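Local atomic coordinates of putative NADPH:quinone reductase (Bacillus thuringiensis, PDB entry 3GMS), a protein that is of unknown function but, as a likely member of the medium-chain dehydrogenase/reductase family, probably reduces quinones or related compounds with NADPH. Residues A[87-95]-A[109-119]; A[125-133]-A[280-291]. All coordinates share one frame; numbering follows the deposited sequence.

Contact 1: A[87-95]-A[109-119]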
# COMPACT_ATOMS: atom_id res chain seq x y z
N GLY A 87 -11.75 -14.66 19.12
CA GLY A 87 -11.39 -13.64 20.08
C GLY A 87 -10.11 -12.89 19.77
O GLY A 87 -9.88 -11.83 20.35
N LYS A 88 -9.28 -13.42 18.86
CA LYS A 88 -7.97 -12.81 18.53
C LYS A 88 -8.15 -11.62 17.58
O LYS A 88 -9.03 -11.66 16.75
CB LYS A 88 -7.04 -13.84 17.87
CG LYS A 88 -6.52 -14.98 18.78
CD LYS A 88 -5.40 -14.52 19.71
CE LYS A 88 -4.79 -15.72 20.47
NZ LYS A 88 -5.85 -16.47 21.20
N ARG A 89 -7.32 -10.59 17.71
CA ARG A 89 -7.26 -9.48 16.74
C ARG A 89 -6.34 -9.87 15.59
O ARG A 89 -5.21 -10.30 15.81
CB ARG A 89 -6.73 -8.18 17.39
CG ARG A 89 -7.74 -7.01 17.34
CD ARG A 89 -7.22 -5.62 17.82
NE ARG A 89 -6.01 -5.77 18.58
CZ ARG A 89 -4.94 -5.01 18.44
NH1 ARG A 89 -3.86 -5.29 19.13
NH2 ARG A 89 -4.94 -3.99 17.58
N VAL A 90 -6.83 -9.70 14.36
CA VAL A 90 -6.17 -10.20 13.17
C VAL A 90 -6.38 -9.27 11.98
O VAL A 90 -7.36 -8.51 11.96
CB VAL A 90 -6.73 -11.61 12.73
CG1 VAL A 90 -6.61 -12.63 13.89
CG2 VAL A 90 -8.14 -11.54 12.23
N LEU A 91 -5.50 -9.37 10.99
CA LEU A 91 -5.81 -8.80 9.66
C LEU A 91 -6.39 -9.90 8.77
O LEU A 91 -5.68 -10.87 8.47
CB LEU A 91 -4.56 -8.21 8.99
CG LEU A 91 -3.63 -7.37 9.88
CD1 LEU A 91 -2.39 -6.93 9.05
CD2 LEU A 91 -4.34 -6.17 10.54
N PRO A 92 -7.66 -9.78 8.38
CA PRO A 92 -8.18 -10.87 7.52
C PRO A 92 -7.96 -10.59 6.01
O PRO A 92 -8.84 -10.04 5.33
CB PRO A 92 -9.65 -10.88 7.88
CG PRO A 92 -9.99 -9.44 8.22
CD PRO A 92 -8.74 -8.84 8.81
N LEU A 93 -6.78 -10.92 5.52
CA LEU A 93 -6.34 -10.42 4.20
C LEU A 93 -6.56 -11.47 3.12
O LEU A 93 -6.79 -12.63 3.44
CB LEU A 93 -4.88 -9.97 4.27
CG LEU A 93 -4.52 -9.01 5.41
CD1 LEU A 93 -3.02 -8.68 5.46
CD2 LEU A 93 -5.33 -7.68 5.26
N ARG A 94 -6.53 -11.04 1.86
CA ARG A 94 -6.60 -11.93 0.67
C ARG A 94 -7.86 -12.77 0.65
O ARG A 94 -7.84 -13.95 0.20
CB ARG A 94 -5.34 -12.83 0.60
CG ARG A 94 -4.06 -12.03 0.57
CD ARG A 94 -2.76 -12.86 0.59
NE ARG A 94 -2.69 -13.86 -0.50
CZ ARG A 94 -1.65 -14.66 -0.67
NH1 ARG A 94 -0.58 -14.53 0.12
NH2 ARG A 94 -1.67 -15.59 -1.62
N GLY A 95 -8.95 -12.19 1.13
CA GLY A 95 -10.26 -12.84 1.11
C GLY A 95 -11.24 -11.81 0.60
O GLY A 95 -11.02 -11.18 -0.46
N PHE A 109 -4.23 -16.90 5.50
CA PHE A 109 -3.87 -15.50 5.25
C PHE A 109 -4.32 -14.59 6.37
O PHE A 109 -4.33 -13.36 6.21
CB PHE A 109 -4.49 -15.04 3.93
CG PHE A 109 -4.16 -15.95 2.78
CD1 PHE A 109 -2.84 -16.36 2.56
CD2 PHE A 109 -5.18 -16.43 1.95
CE1 PHE A 109 -2.51 -17.24 1.50
CE2 PHE A 109 -4.85 -17.31 0.89
CZ PHE A 109 -3.53 -17.70 0.68
N VAL A 110 -4.75 -15.18 7.48
CA VAL A 110 -5.07 -14.41 8.67
C VAL A 110 -3.78 -14.01 9.41
O VAL A 110 -2.98 -14.86 9.80
CB VAL A 110 -6.02 -15.24 9.59
CG1 VAL A 110 -6.17 -14.56 10.90
CG2 VAL A 110 -7.40 -15.41 8.92
N VAL A 111 -3.54 -12.71 9.58
CA VAL A 111 -2.34 -12.23 10.26
C VAL A 111 -2.64 -11.84 11.71
O VAL A 111 -3.32 -10.84 11.96
CB VAL A 111 -1.73 -10.98 9.52
CG1 VAL A 111 -0.48 -10.51 10.21
CG2 VAL A 111 -1.47 -11.29 8.02
N PRO A 112 -2.08 -12.59 12.68
CA PRO A 112 -2.27 -12.25 14.10
C PRO A 112 -1.62 -10.92 14.43
O PRO A 112 -0.52 -10.66 13.97
CB PRO A 112 -1.50 -13.37 14.83
CG PRO A 112 -1.47 -14.51 13.86
CD PRO A 112 -1.27 -13.82 12.51
N ILE A 113 -2.30 -10.09 15.23
CA ILE A 113 -1.76 -8.80 15.66
C ILE A 113 -1.56 -8.82 17.20
O ILE A 113 -2.47 -9.19 17.92
CB ILE A 113 -2.70 -7.65 15.30
CG1 ILE A 113 -2.82 -7.57 13.76
CG2 ILE A 113 -2.17 -6.33 15.88
CD1 ILE A 113 -1.54 -7.09 13.02
N PRO A 114 -0.37 -8.45 17.67
CA PRO A 114 -0.09 -8.49 19.13
C PRO A 114 -0.76 -7.33 19.86
O PRO A 114 -1.07 -6.31 19.24
CB PRO A 114 1.44 -8.38 19.19
CG PRO A 114 1.81 -7.60 17.99
CD PRO A 114 0.80 -8.00 16.91
N ASP A 115 -0.99 -7.48 21.16
CA ASP A 115 -1.66 -6.46 21.97
C ASP A 115 -0.94 -5.10 21.95
O ASP A 115 -1.56 -4.04 22.12
CB ASP A 115 -1.82 -6.95 23.42
CG ASP A 115 -2.73 -8.16 23.53
OD1 ASP A 115 -3.44 -8.51 22.56
OD2 ASP A 115 -2.72 -8.79 24.60
N SER A 116 0.37 -5.17 21.74
CA SER A 116 1.26 -4.01 21.62
C SER A 116 0.89 -3.00 20.52
O SER A 116 1.27 -1.84 20.59
CB SER A 116 2.67 -4.53 21.32
OG SER A 116 3.65 -3.60 21.71
N ILE A 117 0.19 -3.47 19.49
CA ILE A 117 -0.07 -2.64 18.30
C ILE A 117 -1.51 -2.15 18.26
O ILE A 117 -2.43 -2.95 18.31
CB ILE A 117 0.32 -3.41 17.02
CG1 ILE A 117 1.84 -3.70 17.06
CG2 ILE A 117 -0.20 -2.69 15.75
CD1 ILE A 117 2.44 -4.20 15.79
N ASP A 118 -1.71 -0.85 18.21
CA ASP A 118 -3.09 -0.30 18.24
C ASP A 118 -3.81 -0.59 16.90
O ASP A 118 -3.16 -0.93 15.90
CB ASP A 118 -3.09 1.21 18.51
CG ASP A 118 -2.55 2.01 17.33
OD1 ASP A 118 -3.33 2.34 16.40
OD2 ASP A 118 -1.36 2.33 17.32
N ASP A 119 -5.14 -0.51 16.91
CA ASP A 119 -5.96 -0.84 15.72
C ASP A 119 -5.59 0.01 14.48
O ASP A 119 -5.62 -0.47 13.35
CB ASP A 119 -7.45 -0.56 15.97
CG ASP A 119 -8.05 -1.42 17.07
OD1 ASP A 119 -7.53 -2.51 17.38
OD2 ASP A 119 -9.04 -0.97 17.64
O HOH W 1 -3.94 -8.09 19.96
O HOH W 2 -3.87 -11.59 17.97

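Contact 2: A[125-133]-A[280-291]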
# COMPACT_ATOMS: atom_id res chain seq x y z
N MET A 125 -0.96 -2.05 8.09
CA MET A 125 0.21 -2.95 8.06
C MET A 125 0.49 -3.63 6.71
O MET A 125 1.61 -4.06 6.47
CB MET A 125 0.06 -4.03 9.15
CG MET A 125 1.31 -4.95 9.43
SD MET A 125 2.64 -4.11 10.38
CE MET A 125 1.77 -3.74 11.86
N TYR A 126 -0.52 -3.70 5.84
CA TYR A 126 -0.44 -4.55 4.65
C TYR A 126 0.08 -3.83 3.43
O TYR A 126 1.21 -3.98 3.04
CB TYR A 126 -1.80 -5.18 4.40
CG TYR A 126 -1.96 -6.06 3.17
CD1 TYR A 126 -0.87 -6.79 2.61
CD2 TYR A 126 -3.23 -6.22 2.61
CE1 TYR A 126 -1.07 -7.61 1.49
CE2 TYR A 126 -3.44 -7.04 1.50
CZ TYR A 126 -2.36 -7.73 0.96
OH TYR A 126 -2.56 -8.55 -0.14
N ILE A 127 -0.74 -3.00 2.80
CA ILE A 127 -0.44 -2.62 1.44
C ILE A 127 0.87 -1.82 1.26
O ILE A 127 1.73 -2.24 0.49
CB ILE A 127 -1.65 -1.82 0.81
CG1 ILE A 127 -2.87 -2.76 0.66
CG2 ILE A 127 -1.27 -1.31 -0.57
CD1 ILE A 127 -2.67 -3.89 -0.33
N ASN A 128 1.00 -0.70 1.95
CA ASN A 128 2.20 0.11 1.84
C ASN A 128 3.47 -0.53 2.46
O ASN A 128 4.52 -0.51 1.77
CB ASN A 128 1.94 1.55 2.32
CG ASN A 128 0.93 2.24 1.44
OD1 ASN A 128 1.01 2.08 0.22
ND2 ASN A 128 -0.05 2.93 2.02
N PRO A 129 3.39 -1.10 3.68
CA PRO A 129 4.60 -1.68 4.27
C PRO A 129 5.06 -2.91 3.52
O PRO A 129 6.26 -3.03 3.25
CB PRO A 129 4.18 -2.03 5.72
CG PRO A 129 3.07 -1.10 6.00
CD PRO A 129 2.31 -1.02 4.69
N LEU A 130 4.15 -3.82 3.19
CA LEU A 130 4.58 -4.99 2.42
C LEU A 130 5.18 -4.65 1.04
O LEU A 130 6.20 -5.22 0.67
CB LEU A 130 3.46 -6.01 2.32
CG LEU A 130 3.84 -7.40 1.87
CD1 LEU A 130 4.83 -8.09 2.81
CD2 LEU A 130 2.54 -8.19 1.77
N THR A 131 4.58 -3.71 0.32
CA THR A 131 5.11 -3.22 -0.95
C THR A 131 6.50 -2.59 -0.79
O THR A 131 7.45 -2.93 -1.55
CB THR A 131 4.14 -2.24 -1.66
OG1 THR A 131 2.92 -2.93 -1.95
CG2 THR A 131 4.75 -1.75 -2.99
N ALA A 132 6.64 -1.72 0.21
CA ALA A 132 7.93 -1.07 0.44
C ALA A 132 9.00 -2.12 0.83
O ALA A 132 10.10 -2.11 0.28
CB ALA A 132 7.80 0.05 1.51
N TRP A 133 8.66 -3.03 1.73
CA TRP A 133 9.59 -4.05 2.23
C TRP A 133 10.06 -5.02 1.14
O TRP A 133 11.27 -5.32 1.01
CB TRP A 133 8.96 -4.88 3.33
CG TRP A 133 9.90 -5.99 3.83
CD1 TRP A 133 9.80 -7.32 3.56
CD2 TRP A 133 11.03 -5.84 4.68
NE1 TRP A 133 10.80 -8.02 4.21
CE2 TRP A 133 11.58 -7.13 4.89
CE3 TRP A 133 11.64 -4.74 5.30
CZ2 TRP A 133 12.73 -7.35 5.68
CZ3 TRP A 133 12.77 -4.96 6.11
CH2 TRP A 133 13.30 -6.27 6.28
N TRP A 280 4.91 -15.66 3.48
CA TRP A 280 4.03 -14.48 3.57
C TRP A 280 3.80 -14.15 5.06
O TRP A 280 4.01 -13.03 5.48
CB TRP A 280 2.75 -14.80 2.80
CG TRP A 280 1.83 -13.64 2.55
CD1 TRP A 280 1.89 -12.74 1.51
CD2 TRP A 280 0.70 -13.26 3.34
NE1 TRP A 280 0.86 -11.83 1.62
CE2 TRP A 280 0.10 -12.14 2.71
CE3 TRP A 280 0.11 -13.79 4.49
CZ2 TRP A 280 -1.04 -11.50 3.24
CZ3 TRP A 280 -1.03 -13.16 5.01
CH2 TRP A 280 -1.60 -12.04 4.36
N GLN A 281 3.41 -15.14 5.87
CA GLN A 281 3.26 -14.93 7.32
C GLN A 281 4.54 -14.49 8.03
O GLN A 281 4.51 -13.58 8.85
CB GLN A 281 2.73 -16.18 8.03
CG GLN A 281 1.33 -16.58 7.67
CD GLN A 281 0.25 -15.69 8.29
OE1 GLN A 281 0.46 -14.99 9.30
NE2 GLN A 281 -0.92 -15.73 7.70
N GLU A 282 5.68 -15.12 7.69
CA GLU A 282 6.97 -14.75 8.25
C GLU A 282 7.33 -13.31 7.95
O GLU A 282 7.91 -12.60 8.77
CB GLU A 282 8.06 -15.63 7.65
CG GLU A 282 8.10 -16.94 8.34
CD GLU A 282 8.67 -16.76 9.72
OE1 GLU A 282 9.90 -16.53 9.82
OE2 GLU A 282 7.89 -16.79 10.70
N THR A 283 6.96 -12.88 6.75
CA THR A 283 7.24 -11.50 6.34
C THR A 283 6.41 -10.53 7.20
O THR A 283 6.91 -9.48 7.63
CB THR A 283 6.95 -11.29 4.83
OG1 THR A 283 7.75 -12.22 4.08
CG2 THR A 283 7.30 -9.89 4.36
N PHE A 284 5.15 -10.88 7.47
CA PHE A 284 4.35 -10.04 8.37
C PHE A 284 4.93 -10.04 9.78
O PHE A 284 4.95 -9.01 10.45
CB PHE A 284 2.89 -10.45 8.40
CG PHE A 284 2.06 -9.76 7.35
CD1 PHE A 284 1.85 -10.35 6.14
CD2 PHE A 284 1.56 -8.48 7.59
CE1 PHE A 284 1.08 -9.69 5.15
CE2 PHE A 284 0.78 -7.81 6.63
CZ PHE A 284 0.55 -8.43 5.40
N ARG A 285 5.44 -11.19 10.22
CA ARG A 285 6.01 -11.22 11.58
C ARG A 285 7.15 -10.25 11.70
O ARG A 285 7.34 -9.63 12.74
CB ARG A 285 6.42 -12.65 11.99
CG ARG A 285 5.26 -13.42 12.54
CD ARG A 285 5.70 -14.74 13.22
NE ARG A 285 5.96 -15.73 12.20
CZ ARG A 285 5.01 -16.44 11.58
NH1 ARG A 285 3.72 -16.31 11.90
NH2 ARG A 285 5.35 -17.30 10.64
N HIS A 286 7.87 -10.10 10.60
CA HIS A 286 8.96 -9.18 10.52
C HIS A 286 8.57 -7.72 10.56
O HIS A 286 9.20 -6.93 11.30
CB HIS A 286 9.87 -9.44 9.31
CG HIS A 286 11.13 -8.64 9.39
ND1 HIS A 286 12.09 -8.87 10.34
CD2 HIS A 286 11.52 -7.53 8.72
CE1 HIS A 286 13.06 -7.98 10.22
NE2 HIS A 286 12.74 -7.16 9.24
N LEU A 287 7.57 -7.35 9.78
CA LEU A 287 7.06 -5.97 9.79
C LEU A 287 6.53 -5.64 11.19
O LEU A 287 6.80 -4.56 11.69
CB LEU A 287 5.93 -5.80 8.77
CG LEU A 287 6.31 -5.96 7.29
CD1 LEU A 287 5.00 -6.05 6.48
CD2 LEU A 287 7.09 -4.79 6.84
N ILE A 288 5.82 -6.60 11.80
CA ILE A 288 5.26 -6.39 13.14
C ILE A 288 6.40 -6.10 14.14
O ILE A 288 6.28 -5.17 14.94
CB ILE A 288 4.39 -7.58 13.55
CG1 ILE A 288 3.05 -7.55 12.77
CG2 ILE A 288 4.19 -7.62 15.09
CD1 ILE A 288 2.25 -8.86 12.90
N ARG A 289 7.48 -6.88 14.09
CA ARG A 289 8.65 -6.59 14.94
C ARG A 289 9.21 -5.19 14.71
O ARG A 289 9.53 -4.49 15.68
CB ARG A 289 9.79 -7.60 14.75
CG ARG A 289 9.40 -9.03 14.88
CD ARG A 289 8.58 -9.34 16.10
NE ARG A 289 8.34 -10.78 16.12
CZ ARG A 289 7.28 -11.38 15.60
NH1 ARG A 289 6.28 -10.67 15.08
NH2 ARG A 289 7.20 -12.71 15.65
N LEU A 290 9.29 -4.76 13.44
CA LEU A 290 9.80 -3.42 13.09
C LEU A 290 8.91 -2.30 13.68
O LEU A 290 9.42 -1.28 14.17
CB LEU A 290 9.93 -3.23 11.58
CG LEU A 290 11.06 -4.02 10.89
CD1 LEU A 290 10.98 -3.88 9.38
CD2 LEU A 290 12.45 -3.62 11.45
N VAL A 291 7.61 -2.52 13.64
CA VAL A 291 6.67 -1.58 14.27
C VAL A 291 6.81 -1.61 15.80
O VAL A 291 6.90 -0.56 16.43
CB VAL A 291 5.22 -1.85 13.85
CG1 VAL A 291 4.24 -0.88 14.59
CG2 VAL A 291 5.08 -1.65 12.34

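Contact 1: A[87-95]-A[109-119]
L91 and V111 show how a short antiparallel pairing can be built from few bonds. They form a hydrogen-bonded pair, L91 N giving to V111 O at 2.8 Å and V111 N returning to L91 O at 3.0 Å. V90–P112 and P92–V110 are non-hydrogen-bonded pairs beside it, and I113 N adds one further backbone bond to R89 O.

Apolar contacts lie on both faces of the strands. On one, V110 has CG1 anti to its nitrogen (chi1 171°), which drives that methyl onto CB of V90 at 3.5 Å. On the other, the branched end of L91 crosses I113 at about a right angle and packs on its CG1 and CD1, while L93 CD1 meets V111 CG2.

Arginines close the two ends. R89 grips the carbonyl of I117 end-on with two nitrogens, NH1 to O at 2.9 Å and NH2 to O at 2.8 Å, the oxygen lying in the guanidinium plane. A nearly eclipsed chi3 (-17°) bends the chain and turns this end toward I117. NH2 also makes a 3.0 Å salt bridge to D119 OD1, tilted from that plane; D119 OD2 bonds to Y332 OH. At the far end the guanidinium of R94 lies flat over the ring of F109, centres 3.9 Å apart and planes at 17°, a cation-pi stack.

One water joins R89 NH1, I113 O and D115 OD1; another donates to R89 O and I113 O. The R89 guanidinium thus meets a carbonyl, a carboxylate and water, which would fix its rotation and hold the type I turn P114-I117 against strand 89-92.

Contact 2: A[125-133]-A[280-291]
E282 OE2 is gripped side-on by R285, NH2 at 2.6 Å and NE at 2.7 Å, on a flank of helix 280-291 that takes no part in the contact; the face turned to L130 and W133 makes no hydrogen bond to them and relies on shape.

Two knobs from helix 127-133 enter holes there. L130 sits among W280, T283, F284 and L287, its CD1 pressed to T283 CG2 at 3.4 Å, tighter than usual for two carbons. W133, its ring swung anti to the backbone nitrogen (chi1 178°), fills the next hole, among T283, H286, L287 and L290. The imidazole of H286 leans over the rim of the indole's six-membered ring, centroids 4.5 Å apart and planes at 43°.

Ahead of the helix, M125 bends at chi2 and chi3 to lay SD by L287 CB at 4.0 Å and CE against V291 CG2 at 3.9 Å. Its carbonyl oxygen, covered by F284 CE2 and L287 CD1, has no polar partner in the model. CD1 of Y126 meets the edge of F284 at its CZ.

Segments 127-133 and 280-291 cross at 105°, consistent with the medium-chain dehydrogenase/reductase fold, where the chain passes into and back out of its Rossmann domain.

Overall arrangement
Running from the N terminus, the chain first closes a short loop: contact 1 joins strands 89-92 and 110-112 across only 13 residues, which include strand 102-106. After helix 119-122 it enters contact 2, which closes a long loop of 146 residues holding the six-stranded parallel sheet. The contacts therefore follow in series, neither nesting nor crossing, with centres about 12 Å apart. They nonetheless touch in space: Q281 NE2 of contact 2 probably bonds to V110 O of contact 1, and W280 makes a cation-pi contact with R94. Helix 277-292 thus joins the GroES-like sheet to the helix leading into the Rossmann sheet.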